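Side-chain contacts in dTDP-4-dehydrorhamnose 3,5-epimerase (Elizabethkingia anophelis NUHP1, PDB 6C46), which probably catalyses the 3,5-epimerization of dTDP-4-dehydro-6-deoxyglucose to dTDP-4-dehydrorhamnose, a step in the biosynthesis of dTDP-L-rhamnose: residues Glu36-Glu40 and Lys41-Glu45; Phe156-Ser159 and Asp160-Ile163. All coordinates share one frame; numbering follows the deposited sequence. Where two conformers were deposited one is given.

Contact 1: residues Glu36-Glu40 and Lys41-Glu45; sequences EKYNE and KKFEE. With CA (calcium ion), chain F.
Two first torsions bring Asn-39 and Lys-42 together where a strand gives way to a helix. CG of Asn-39 lies anti to the backbone N (chi1 178°), which brings its amide to the start of the helix, OD1 toward the backbone there, while Lys-42 has CG beside its backbone N (chi1 -67°) and runs back, extended, past the amide, crossing it at about a right angle. OD1 of Asn-39 accepts the N-H of Lys-42 at 3.0 Å, nearly straight at 168°, though the donor lies above the carbonyl plane. ND2 donates to OE2 of Glu-36 at 3.0 Å, in the plane of the amide but from above the carboxylate plane, and the two bonds together fix the rotation of the amide. Glu-36 OE1 in turn meets NZ of Lys-42 on its syn side, a salt bridge of 2.8 Å. The ammonium also bonds the carbonyl of His-7, part of the N-terminal histidine tag, and Glu-36 OE2 takes a further bond from Gln-55 of the second subunit. On another side, Tyr-38 lays CE1 against CB of Phe-43 at 3.7 Å, the rings oblique to each other and the tyrosine hydroxyl bonded to the carbonyl of Gly-51. Glu-40, the residue after the cap, and Glu-44, one helical turn later, converge on calcium: OE2 of Glu-40 binds it at 2.3 Å, Glu-44 chelates it with both oxygens, and three waters bring the bound oxygens to six. The metal probably offsets the repulsion between the carboxylates, whose OE2 atoms are 3.3 Å apart. Gly-51 N bonds Glu-44 OE2, while Glu-40 OE1 is hydrogen-bonded to NE2 of His-52 of the second subunit. The whole is an asparagine N-cap at a strand-to-helix junction, followed by an i, i+4 glutamate pair forming a calcium site beside the dimer interface.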
ATOM      1  N   GLU A  36       9.961  -3.192   5.946  1.00 18.94           N
ATOM      2  CA  GLU A  36       9.543  -1.829   5.658  1.00 17.88           C
ATOM      3  C   GLU A  36       9.439  -1.703   4.146  1.00 17.11           C
ATOM      4  O   GLU A  36      10.448  -1.717   3.442  1.00 16.58           O
ATOM      5  CB  GLU A  36      10.538  -0.819   6.234  1.00 20.21           C
ATOM      6  CG  GLU A  36      10.124   0.650   6.001  1.00 20.23           C
ATOM      7  CD  GLU A  36      11.164   1.640   6.508  1.00 27.74           C
ATOM      8  OE1 GLU A  36      12.297   1.658   5.978  1.00 23.10           O
ATOM      9  OE2 GLU A  36      10.837   2.394   7.446  1.00 24.27           O
ATOM     10  N   LYS A  37       8.218  -1.615   3.636  1.00 13.77           N
ATOM     11  CA  LYS A  37       8.045  -1.566   2.196  1.00 11.61           C
ATOM     12  C   LYS A  37       8.477  -0.224   1.630  1.00 17.26           C
ATOM     13  O   LYS A  37       9.120  -0.171   0.584  1.00 16.15           O
ATOM     14  CB  LYS A  37       6.578  -1.826   1.856  1.00 17.01           C
ATOM     15  CG  LYS A  37       6.289  -1.832   0.373  1.00 14.22           C
ATOM     16  CD  LYS A  37       4.896  -2.495   0.132  1.00 23.57           C
ATOM     17  CE  LYS A  37       4.475  -2.367  -1.342  1.00 28.85           C
ATOM     18  NZ  LYS A  37       3.247  -3.177  -1.666  1.00 29.61           N
ATOM     19  N   TYR A  38       8.128   0.873   2.301  1.00 13.48           N
ATOM     20  CA  TYR A  38       8.431   2.187   1.749  1.00 17.48           C
ATOM     21  C   TYR A  38       8.599   3.153   2.905  1.00 17.53           C
ATOM     22  O   TYR A  38       7.927   3.029   3.932  1.00 15.76           O
ATOM     23  CB  TYR A  38       7.318   2.687   0.801  1.00 16.72           C
ATOM     24  CG  TYR A  38       7.588   4.095   0.310  1.00 15.77           C
ATOM     25  CD1 TYR A  38       8.605   4.340  -0.607  1.00 15.98           C
ATOM     26  CD2 TYR A  38       6.861   5.179   0.801  1.00 18.68           C
ATOM     27  CE1 TYR A  38       8.880   5.617  -1.046  1.00 18.27           C
ATOM     28  CE2 TYR A  38       7.136   6.485   0.362  1.00 13.76           C
ATOM     29  CZ  TYR A  38       8.150   6.679  -0.568  1.00 14.97           C
ATOM     30  OH  TYR A  38       8.464   7.939  -1.030  1.00 14.47           O
ATOM     31  N   ASN A  39       9.478   4.132   2.713  1.00 14.68           N
ATOM     32  CA  ASN A  39       9.731   5.140   3.740  1.00 13.60           C
ATOM     33  C   ASN A  39      10.034   6.443   3.007  1.00 17.56           C
ATOM     34  O   ASN A  39      11.017   6.516   2.280  1.00 11.69           O
ATOM     35  CB  ASN A  39      10.897   4.706   4.658  1.00 14.61           C
ATOM     36  CG  ASN A  39      11.230   5.746   5.719  1.00 16.60           C
ATOM     37  OD1 ASN A  39      11.404   6.921   5.395  1.00 17.61           O
ATOM     38  ND2 ASN A  39      11.326   5.320   7.002  1.00 16.97           N
ATOM     39  N   GLU A  40       9.190   7.454   3.187  1.00 15.47           N
ATOM     40  CA  GLU A  40       9.323   8.677   2.404  1.00 15.88           C
ATOM     41  C   GLU A  40      10.638   9.397   2.698  1.00 14.30           C
ATOM     42  O   GLU A  40      11.285   9.916   1.783  1.00 14.93           O
ATOM     43  CB  GLU A  40       8.127   9.589   2.684  1.00 14.63           C
ATOM     44  CG  GLU A  40       8.259  10.951   1.993  1.00 17.86           C
ATOM     45  CD  GLU A  40       7.007  11.793   2.148  1.00 22.42           C
ATOM     46  OE1 GLU A  40       5.892  11.212   2.256  1.00 18.37           O
ATOM     47  OE2 GLU A  40       7.128  13.031   2.096  1.00 18.59           O
ATOM     48  N   LYS A  41      11.025   9.467   3.974  1.00 13.33           N
ATOM     49  CA  LYS A  41      12.235  10.177   4.356  1.00 19.72           C
ATOM     50  C   LYS A  41      13.454   9.534   3.718  1.00 19.21           C
ATOM     51  O   LYS A  41      14.309  10.224   3.145  1.00 17.12           O
ATOM     52  CB  LYS A  41      12.371  10.195   5.878  1.00 17.84           C
ATOM     53  CG  LYS A  41      13.617  10.894   6.391  1.00 19.39           C
ATOM     54  CD  LYS A  41      13.700  10.875   7.928  1.00 27.71           C
ATOM     55  CE  LYS A  41      12.600  11.741   8.548  1.00 41.76           C
ATOM     56  NZ  LYS A  41      12.588  11.738  10.051  1.00 51.33           N
ATOM     57  N   LYS A  42      13.529   8.203   3.776  1.00 12.91           N
ATOM     58  CA  LYS A  42      14.680   7.517   3.190  1.00 15.36           C
ATOM     59  C   LYS A  42      14.721   7.716   1.695  1.00 19.61           C
ATOM     60  O   LYS A  42      15.793   7.950   1.118  1.00 16.68           O
ATOM     61  CB  LYS A  42      14.629   6.026   3.521  1.00 17.53           C
ATOM     62  CG  LYS A  42      14.834   5.753   5.032  1.00 16.13           C
ATOM     63  CD  LYS A  42      14.667   4.275   5.389  1.00 20.65           C
ATOM     64  CE  LYS A  42      14.953   4.044   6.890  1.00 25.10           C
ATOM     65  NZ  LYS A  42      14.664   2.632   7.174  1.00 26.71           N
ATOM     66  N   PHE A  43      13.562   7.607   1.048  1.00 15.74           N
ATOM     67  CA  PHE A  43      13.507   7.752  -0.391  1.00 12.93           C
ATOM     68  C   PHE A  43      13.935   9.150  -0.807  1.00 15.57           C
ATOM     69  O   PHE A  43      14.734   9.315  -1.742  1.00 17.22           O
ATOM     70  CB  PHE A  43      12.096   7.448  -0.880  1.00 13.29           C
ATOM     71  CG  PHE A  43      11.941   7.580  -2.354  1.00 15.20           C
ATOM     72  CD1 PHE A  43      12.300   6.543  -3.191  1.00 14.97           C
ATOM     73  CD2 PHE A  43      11.420   8.749  -2.901  1.00 13.97           C
ATOM     74  CE1 PHE A  43      12.145   6.655  -4.569  1.00 22.77           C
ATOM     75  CE2 PHE A  43      11.261   8.881  -4.270  1.00 18.75           C
ATOM     76  CZ  PHE A  43      11.618   7.831  -5.108  1.00 21.04           C
ATOM     77  N   GLU A  44      13.407  10.174  -0.127  1.00 15.25           N
ATOM     78  CA  GLU A  44      13.760  11.552  -0.488  1.00 12.96           C
ATOM     79  C   GLU A  44      15.236  11.839  -0.208  1.00 19.08           C
ATOM     80  O   GLU A  44      15.891  12.531  -0.996  1.00 19.37           O
ATOM     81  CB  GLU A  44      12.846  12.535   0.257  1.00 12.60           C
ATOM     82  CG  GLU A  44      11.421  12.425  -0.277  1.00 12.08           C
ATOM     83  CD  GLU A  44      10.425  13.367   0.411  1.00 12.60           C
ATOM     84  OE1 GLU A  44      10.697  13.890   1.518  1.00 18.46           O
ATOM     85  OE2 GLU A  44       9.381  13.607  -0.204  1.00 16.69           O
ATOM     86  N   GLU A  45      15.776  11.302   0.898  1.00 17.70           N
ATOM     87  CA  GLU A  45      17.205  11.449   1.189  0.52 23.09           C
ATOM     88  C   GLU A  45      18.060  10.868   0.065  1.00 25.70           C
ATOM     89  O   GLU A  45      19.085  11.443  -0.313  1.00 24.82           O
ATOM     90  CB  GLU A  45      17.560  10.769   2.521  0.52 24.33           C
ATOM     91  CG  GLU A  45      17.113  11.521   3.780  0.52 25.70           C
ATOM     92  CD  GLU A  45      17.259  10.738   5.101  0.52 30.98           C
ATOM     93  OE1 GLU A  45      17.270   9.474   5.118  0.52 28.17           O
ATOM     94  OE2 GLU A  45      17.353  11.416   6.146  0.52 27.81           O
TER
HETATM   95 CA    CA F 200       8.349  14.890   1.564  1.00 18.75          CA
HETATM   96  O   HOH W   1       9.668  16.886   1.555  1.00 20.48           O
HETATM   97  O   HOH W   2       8.869  14.976   3.898  1.00 22.32           O
HETATM   98  O   HOH W   3       7.323  15.778  -0.481  1.00 24.08           O

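Contact 2: residues Phe156-Ser159 and Asp160-Ile163; sequences FNDS and DLSI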
ATOM      1  N   PHE A 156       0.979   0.826 -27.075  1.00 20.55           N
ATOM      2  CA  PHE A 156       1.856  -0.100 -26.349  1.00 23.03           C
ATOM      3  C   PHE A 156       2.846  -0.810 -27.276  1.00 21.86           C
ATOM      4  O   PHE A 156       3.999  -1.056 -26.887  1.00 23.38           O
ATOM      5  CB  PHE A 156       1.010  -1.134 -25.593  1.00 18.64           C
ATOM      6  CG  PHE A 156       0.407  -2.191 -26.483  1.00 21.12           C
ATOM      7  CD1 PHE A 156      -0.677  -1.895 -27.316  1.00 22.78           C
ATOM      8  CD2 PHE A 156       0.917  -3.492 -26.485  1.00 21.26           C
ATOM      9  CE1 PHE A 156      -1.225  -2.880 -28.159  1.00 26.63           C
ATOM     10  CE2 PHE A 156       0.370  -4.485 -27.318  1.00 22.92           C
ATOM     11  CZ  PHE A 156      -0.709  -4.175 -28.160  1.00 22.79           C
ATOM     12  N   ASN A 157       2.439  -1.123 -28.507  1.00 19.15           N
ATOM     13  CA  ASN A 157       3.299  -1.853 -29.443  1.00 20.15           C
ATOM     14  C   ASN A 157       3.849  -0.940 -30.528  1.00 20.72           C
ATOM     15  O   ASN A 157       4.133  -1.380 -31.648  1.00 22.75           O
ATOM     16  CB  ASN A 157       2.559  -3.052 -30.038  1.00 21.38           C
ATOM     17  CG  ASN A 157       1.318  -2.653 -30.811  1.00 31.46           C
ATOM     18  OD1 ASN A 157       1.004  -1.472 -30.946  1.00 26.27           O
ATOM     19  ND2 ASN A 157       0.576  -3.645 -31.284  1.00 25.55           N
ATOM     20  N   ASP A 158       3.996   0.341 -30.201  1.00 22.32           N
ATOM     21  CA  ASP A 158       4.636   1.295 -31.096  1.00 24.06           C
ATOM     22  C   ASP A 158       5.945   0.724 -31.635  1.00 24.80           C
ATOM     23  O   ASP A 158       6.764   0.207 -30.874  1.00 25.32           O
ATOM     24  CB  ASP A 158       4.897   2.582 -30.311  1.00 25.38           C
ATOM     25  CG  ASP A 158       5.567   3.646 -31.142  1.00 35.23           C
ATOM     26  OD1 ASP A 158       4.849   4.486 -31.734  1.00 27.45           O
ATOM     27  OD2 ASP A 158       6.817   3.626 -31.195  1.00 28.37           O
ATOM     28  N   SER A 159       6.126   0.795 -32.960  1.00 28.79           N
ATOM     29  CA  SER A 159       7.299   0.189 -33.596  1.00 34.93           C
ATOM     30  C   SER A 159       8.596   0.945 -33.308  1.00 33.77           C
ATOM     31  O   SER A 159       9.675   0.344 -33.385  1.00 29.60           O
ATOM     32  CB  SER A 159       7.079   0.077 -35.107  1.00 35.31           C
ATOM     33  OG  SER A 159       6.888   1.360 -35.673  1.00 35.50           O
ATOM     34  N   ASP A 160       8.531   2.240 -32.986  1.00 29.30           N
ATOM     35  CA  ASP A 160       9.747   2.943 -32.595  1.00 29.19           C
ATOM     36  C   ASP A 160      10.248   2.467 -31.235  1.00 30.70           C
ATOM     37  O   ASP A 160      11.457   2.298 -31.041  1.00 28.34           O
ATOM     38  CB  ASP A 160       9.515   4.455 -32.577  1.00 27.80           C
ATOM     39  CG  ASP A 160       9.344   5.044 -33.981  1.00 32.51           C
ATOM     40  OD1 ASP A 160       9.857   4.466 -34.950  1.00 33.43           O
ATOM     41  OD2 ASP A 160       8.726   6.111 -34.113  1.00 37.57           O
ATOM     42  N   LEU A 161       9.335   2.225 -30.284  1.00 22.99           N
ATOM     43  CA  LEU A 161       9.760   1.752 -28.973  1.00 21.99           C
ATOM     44  C   LEU A 161      10.104   0.271 -28.990  1.00 24.24           C
ATOM     45  O   LEU A 161      11.000  -0.163 -28.254  1.00 22.07           O
ATOM     46  CB  LEU A 161       8.666   2.005 -27.944  1.00 17.38           C
ATOM     47  CG  LEU A 161       8.242   3.465 -27.810  1.00 27.63           C
ATOM     48  CD1 LEU A 161       7.188   3.593 -26.718  1.00 21.69           C
ATOM     49  CD2 LEU A 161       9.473   4.323 -27.515  1.00 23.69           C
ATOM     50  N   SER A 162       9.389  -0.506 -29.799  1.00 23.65           N
ATOM     51  CA  SER A 162       9.617  -1.945 -29.928  0.52 27.46           C
ATOM     52  C   SER A 162       9.710  -2.633 -28.561  1.00 26.00           C
ATOM     53  O   SER A 162      10.641  -3.382 -28.277  1.00 27.58           O
ATOM     54  CB  SER A 162      10.869  -2.213 -30.767  0.52 28.07           C
ATOM     55  OG  SER A 162      10.990  -3.585 -31.092  0.52 27.22           O
ATOM     56  N   ILE A 163       8.716  -2.386 -27.707  1.00 21.76           N
ATOM     57  CA  ILE A 163       8.718  -2.992 -26.379  1.00 19.67           C
ATOM     58  C   ILE A 163       8.436  -4.487 -26.473  1.00 22.72           C
ATOM     59  O   ILE A 163       7.540  -4.925 -27.205  1.00 23.14           O
ATOM     60  CB  ILE A 163       7.688  -2.295 -25.477  1.00 16.83           C
ATOM     61  CG1 ILE A 163       8.102  -0.845 -25.257  1.00 19.70           C
ATOM     62  CG2 ILE A 163       7.530  -3.050 -24.137  1.00 16.20           C
ATOM     63  CD1 ILE A 163       6.953   0.020 -24.757  1.00 17.04           C
TER
HETATM   64  O   HOH W   4       6.407  -0.679 -28.267  1.00 21.50           O
HETATM   65  O   HOH W   5       6.097   6.269 -33.185  1.00 19.77           O
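Asp-158 folds its carboxylate over the backbone of Asp-160 and Leu-161 in an Asx motif, a local turn in the long loop between strand 151-153 and helix 176-179. OD2 accepts the N-H of Leu-161 at 3.0 Å through its anti lone pair, and a weak, strongly bent bond from Asp-160 N adds to the grip. The backbone closes the same turn, since Asp-158 O receives Ser-162 N at 2.9 Å. Ser-162 then takes a left-handed backbone conformation, and the chain doubles back so that Ile-163 CD1 rests 3.8 Å from the carbonyl O of Phe-156. One water sits in the bend, donating to the carbonyls of Phe-156 and Asp-158 and accepting from Ile-163 N at 2.9 Å. Leu-161 and Ile-163 face Leu-69 of strand 66-72, seating the turn on the five-stranded sheet, while Phe-156 meets Trp-165 edge-to-face. OD1 of Asp-158 is bonded to Phe-184 N and to a second water, at 2.6 Å, which also donates to Asp-160 OD2. With both oxygens supplied with donors, the buried Asp-158 carboxylate is probably ionised despite the negative charge of Asp-160 nearby.

How the contacts relate
From the N terminus, the chain first reaches contact 1, where strand 32-39 passes directly into helix 40-47; the segments adjoin, so the contact shapes a junction and encloses no long loop. The chain then builds the whole five-stranded sheet and four strands of the six-stranded one before contact 2, a turn likewise made by adjoining segments beyond strand 151-153. The two are in series, neither nesting nor crossing, and lie on opposite sides of the chain's centre, their nearest atoms about 22 Å apart. Contact 1 joins its strand and helix to the second subunit, whereas contact 2 involves one subunit alone and ties the C-terminal region to the five-stranded sheet of the cupin fold.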